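ABC-type branched-chain amino acid transport systems periplasmic component-like protein (Thermomonospora curvata, PDB 4N03) probably binds fatty acids such as palmitic acid outside the membrane and hands them to an ABC transporter for uptake. Local coordinates at residues A[148-156]-A[180-191]. Residues are numbered along the deposited sequence; the frame is centred on the assembly and turned at random. Where two conformers were deposited one is given.
Sequences YDVDMINGV and YGGSALRGTKYA. With PLM (palmitic acid), chain B.
Segments 148-156 and 180-191, from helices 148-161 and 179-195 on one side of the second lobe of this periplasmic-binding-protein fold, pack closely and present their N-terminal tyrosines, Tyr148 and Tyr180, to the palmitic acid in the cleft. The axes of the two segments approach to 6.7 Å at a crossing angle of -37°, and the backbones come closest where Gly187 meets Asp149. A side chain at Gly187 would run into Asp149 O; instead, its CA makes a C-H...O contact of 3.5 Å with that carbonyl. Beside this point Asp149 CB rests 3.2 Å from Ser183 O, and a water joins Ser183 OG to Asp149 OD2, weakly at the carboxylate, whose OD2 is also hydrogen-bonded to Tyr398 OH and whose OD1 accepts from Val150 N and pairs with Thr147 OG1. At the cleft end, Tyr180 CD1 sits over one face of the Tyr148 ring, 3.3 Å from Tyr148 CE2, with the ring planes inclined at 37°. Tyr148 has CG anti to its carbonyl carbon (chi1 -72°), which carries the ring past Ala184 and brings OH to palmitic acid O1 as a short 2.5 Å hydrogen-bond donor, the acceptor lying in the ring plane. Tyr180 lays a ring face against palmitic acid C2, while its own OH is tied to Ala230 O. A phenylalanine in place of Tyr148 would probably keep the ring contact but leave palmitic acid O1 without this donor. Tyr84 OH and Ser109 OG also hydrogen-bond the ligand. Farther along, Met152, present as selenomethionine, rests CG on Ala184 O and CB, Ile153 CD1 reaches Tyr190 CD2 at 3.8 Å, oblique to the ring, and Val156 CG1 meets Ala191 CB. Such helices flanking a lobe's central sheet, their N-terminal ends facing the interlobe cleft, are characteristic of the leucine-binding protein family.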
loop_
_atom_site.group_PDB
_atom_site.type_symbol
_atom_site.label_atom_id
_atom_site.label_comp_id
_atom_site.label_asym_id
_atom_site.label_seq_id
_atom_site.Cartn_x
_atom_site.Cartn_y
_atom_site.Cartn_z
ATOM N N TYR A 148 0.953 -8.733 2.094
ATOM C CA TYR A 148 2.402 -8.748 2.046
ATOM C C TYR A 148 3.010 -10.110 1.865
ATOM O O TYR A 148 4.037 -10.310 1.250
ATOM C CB TYR A 148 2.978 -8.141 3.302
ATOM C CG TYR A 148 2.824 -6.660 3.421
ATOM C CD1 TYR A 148 3.214 -5.771 2.395
ATOM C CD2 TYR A 148 2.269 -6.107 4.539
ATOM C CE1 TYR A 148 3.080 -4.401 2.540
ATOM C CE2 TYR A 148 2.152 -4.733 4.680
ATOM C CZ TYR A 148 2.568 -3.872 3.670
ATOM O OH TYR A 148 2.474 -2.495 3.748
ATOM N N ASP A 149 2.410 -11.113 2.536
ATOM C CA ASP A 149 2.819 -12.506 2.435
ATOM C C ASP A 149 2.738 -13.023 1.012
ATOM O O ASP A 149 3.681 -13.592 0.510
ATOM C CB ASP A 149 2.110 -13.407 3.435
ATOM C CG ASP A 149 0.605 -13.293 3.505
ATOM O OD1 ASP A 149 -0.006 -12.510 2.738
ATOM O OD2 ASP A 149 0.042 -14.000 4.385
ATOM N N VAL A 150 1.589 -12.799 0.370
ATOM C CA VAL A 150 1.425 -13.192 -1.011
ATOM C C VAL A 150 2.442 -12.516 -1.907
ATOM O O VAL A 150 3.000 -13.169 -2.793
ATOM C CB VAL A 150 -0.014 -12.843 -1.468
ATOM C CG1 VAL A 150 -0.196 -12.868 -2.993
ATOM C CG2 VAL A 150 -0.998 -13.781 -0.774
ATOM N N ASP A 151 2.764 -11.232 -1.694
ATOM C CA ASP A 151 3.803 -10.591 -2.490
ATOM C C ASP A 151 5.160 -11.280 -2.328
ATOM O O ASP A 151 5.863 -11.451 -3.305
ATOM C CB ASP A 151 3.967 -9.116 -2.148
ATOM C CG ASP A 151 2.889 -8.234 -2.731
ATOM O OD1 ASP A 151 2.217 -8.614 -3.689
ATOM O OD2 ASP A 151 2.801 -7.099 -2.185
HETATM N N MSE A 152 5.564 -11.644 -1.098
HETATM C CA MSE A 152 6.821 -12.349 -0.932
HETATM C C MSE A 152 6.779 -13.754 -1.497
HETATM O O MSE A 152 7.783 -14.213 -1.994
HETATM C CB MSE A 152 7.231 -12.396 0.547
HETATM C CG MSE A 152 7.644 -11.036 1.112
HETATM SE SE MSE A 152 9.270 -10.369 0.297
HETATM C CE MSE A 152 8.574 -9.169 -0.925
ATOM N N ILE A 153 5.644 -14.430 -1.433
ATOM C CA ILE A 153 5.584 -15.766 -2.040
ATOM C C ILE A 153 5.806 -15.679 -3.546
ATOM O O ILE A 153 6.626 -16.382 -4.133
ATOM C CB ILE A 153 4.245 -16.435 -1.698
ATOM C CG1 ILE A 153 4.186 -16.749 -0.187
ATOM C CG2 ILE A 153 4.100 -17.722 -2.481
ATOM C CD1 ILE A 153 2.782 -17.037 0.291
ATOM N N ASN A 154 5.045 -14.775 -4.181
ATOM C CA ASN A 154 5.240 -14.508 -5.616
ATOM C C ASN A 154 6.675 -14.096 -5.910
ATOM O O ASN A 154 7.289 -14.573 -6.842
ATOM C CB ASN A 154 4.240 -13.477 -6.116
ATOM C CG ASN A 154 2.852 -14.033 -6.347
ATOM O OD1 ASN A 154 2.684 -15.185 -6.730
ATOM N ND2 ASN A 154 1.844 -13.210 -6.153
ATOM N N GLY A 155 7.207 -13.188 -5.097
ATOM C CA GLY A 155 8.542 -12.701 -5.331
ATOM C C GLY A 155 9.639 -13.724 -5.192
ATOM O O GLY A 155 10.578 -13.785 -5.972
ATOM N N VAL A 156 9.547 -14.606 -4.171
ATOM C CA VAL A 156 10.504 -15.694 -4.022
ATOM C C VAL A 156 10.375 -16.691 -5.149
ATOM O O VAL A 156 11.380 -17.176 -5.669
ATOM C CB VAL A 156 10.398 -16.335 -2.626
ATOM C CG1 VAL A 156 11.260 -17.574 -2.545
ATOM C CG2 VAL A 156 10.780 -15.290 -1.568
ATOM N N TYR A 180 3.471 -5.390 9.468
ATOM C CA TYR A 180 3.951 -5.230 8.082
ATOM C C TYR A 180 5.078 -6.242 7.833
ATOM O O TYR A 180 4.907 -7.180 7.050
ATOM C CB TYR A 180 4.387 -3.771 7.836
ATOM C CG TYR A 180 5.307 -3.519 6.675
ATOM C CD1 TYR A 180 5.321 -4.285 5.524
ATOM C CD2 TYR A 180 6.158 -2.426 6.701
ATOM C CE1 TYR A 180 6.175 -4.003 4.460
ATOM C CE2 TYR A 180 6.973 -2.102 5.632
ATOM C CZ TYR A 180 6.994 -2.879 4.529
ATOM O OH TYR A 180 7.807 -2.585 3.441
ATOM N N GLY A 181 6.223 -6.066 8.472
ATOM C CA GLY A 181 7.336 -6.940 8.179
ATOM C C GLY A 181 7.067 -8.383 8.508
ATOM O O GLY A 181 7.527 -9.265 7.818
ATOM N N GLY A 182 6.309 -8.602 9.592
ATOM C CA GLY A 182 5.968 -9.955 10.012
ATOM C C GLY A 182 5.071 -10.654 9.030
ATOM O O GLY A 182 5.185 -11.864 8.835
ATOM N N SER A 183 4.154 -9.933 8.388
ATOM C CA SER A 183 3.321 -10.525 7.355
ATOM C C SER A 183 4.152 -10.887 6.140
ATOM O O SER A 183 4.029 -11.960 5.570
ATOM C CB SER A 183 2.164 -9.604 7.027
ATOM O OG SER A 183 1.366 -10.071 5.969
ATOM N N ALA A 184 5.021 -9.961 5.699
ATOM C CA ALA A 184 5.906 -10.279 4.610
ATOM C C ALA A 184 6.710 -11.549 4.926
ATOM O O ALA A 184 6.873 -12.416 4.089
ATOM C CB ALA A 184 6.789 -9.084 4.316
ATOM N N LEU A 185 7.308 -11.531 6.103
ATOM C CA LEU A 185 8.144 -12.646 6.563
ATOM C C LEU A 185 7.411 -14.006 6.568
ATOM O O LEU A 185 7.982 -15.010 6.189
ATOM C CB LEU A 185 8.676 -12.345 7.953
ATOM C CG LEU A 185 9.585 -13.389 8.579
ATOM C CD1 LEU A 185 10.889 -13.525 7.839
ATOM C CD2 LEU A 185 9.846 -13.025 10.019
ATOM N N ARG A 186 6.153 -13.956 6.923
ATOM C CA ARG A 186 5.343 -15.168 6.856
ATOM C C ARG A 186 5.349 -15.752 5.468
ATOM O O ARG A 186 5.445 -16.959 5.242
ATOM C CB ARG A 186 3.927 -14.898 7.356
ATOM C CG ARG A 186 3.066 -16.137 7.414
ATOM C CD ARG A 186 1.654 -15.797 7.769
ATOM N NE ARG A 186 0.821 -16.985 7.823
ATOM C CZ ARG A 186 0.225 -17.443 8.887
ATOM N NH1 ARG A 186 0.290 -16.828 10.048
ATOM N NH2 ARG A 186 -0.527 -18.478 8.737
ATOM N N GLY A 187 5.193 -14.892 4.464
ATOM C CA GLY A 187 5.253 -15.327 3.063
ATOM C C GLY A 187 6.611 -15.870 2.675
ATOM O O GLY A 187 6.723 -16.932 2.062
ATOM N N THR A 188 7.675 -15.162 3.050
ATOM C CA THR A 188 9.019 -15.659 2.812
ATOM C C THR A 188 9.188 -17.084 3.352
ATOM O O THR A 188 9.747 -17.948 2.658
ATOM C CB THR A 188 10.039 -14.741 3.475
ATOM O OG1 THR A 188 9.873 -13.427 2.945
ATOM C CG2 THR A 188 11.438 -15.186 3.227
ATOM N N LYS A 189 8.770 -17.293 4.590
ATOM C CA LYS A 189 8.975 -18.582 5.249
ATOM C C LYS A 189 8.138 -19.657 4.620
ATOM O O LYS A 189 8.594 -20.826 4.529
ATOM C CB LYS A 189 8.725 -18.436 6.720
ATOM C CG LYS A 189 9.793 -17.558 7.360
ATOM C CD LYS A 189 9.443 -17.171 8.759
ATOM C CE LYS A 189 9.525 -18.377 9.649
ATOM N NZ LYS A 189 9.470 -17.845 11.004
ATOM N N TYR A 190 6.936 -19.325 4.150
ATOM C CA TYR A 190 6.108 -20.325 3.449
ATOM C C TYR A 190 6.787 -20.758 2.185
ATOM O O TYR A 190 6.940 -21.951 1.876
ATOM C CB TYR A 190 4.726 -19.762 3.184
ATOM C CG TYR A 190 3.856 -20.730 2.425
ATOM C CD1 TYR A 190 3.223 -21.783 3.089
ATOM C CD2 TYR A 190 3.688 -20.621 1.057
ATOM C CE1 TYR A 190 2.453 -22.666 2.415
ATOM C CE2 TYR A 190 2.868 -21.532 0.392
ATOM C CZ TYR A 190 2.239 -22.567 1.096
ATOM O OH TYR A 190 1.422 -23.456 0.450
ATOM N N ALA A 191 7.188 -19.767 1.387
ATOM C CA ALA A 191 7.877 -20.059 0.165
ATOM C C ALA A 191 9.148 -20.888 0.412
ATOM O O ALA A 191 9.455 -21.835 -0.313
ATOM C CB ALA A 191 8.187 -18.794 -0.604
HETATM C C1 PLM B . 2.939 -0.696 6.504
HETATM O O1 PLM B . 2.133 -1.551 6.054
HETATM O O2 PLM B . 2.963 -0.295 7.688
HETATM C C2 PLM B . 3.830 0.030 5.521
HETATM C C3 PLM B . 2.962 1.189 4.864
HETATM C C4 PLM B . 3.655 1.862 3.700
HETATM C C5 PLM B . 2.864 2.989 3.131
HETATM C C6 PLM B . 3.403 3.702 1.872
HETATM C C7 PLM B . 2.836 3.057 0.614
HETATM C C8 PLM B . 3.424 3.529 -0.687
HETATM C C9 PLM B . 2.658 3.124 -1.933
HETATM C CA PLM B . 3.087 1.778 -2.562
HETATM C CB PLM B . 2.001 1.374 -3.637
HETATM C CC PLM B . 1.474 -0.070 -3.394
HETATM C CD PLM B . 0.112 -0.350 -3.995
HETATM C CE PLM B . -0.474 -1.736 -3.760
HETATM C CF PLM B . -2.008 -1.695 -3.832
HETATM C CG PLM B . -2.581 -1.818 -5.233
HETATM O O HOH W 1 0.631 -12.617 6.777
#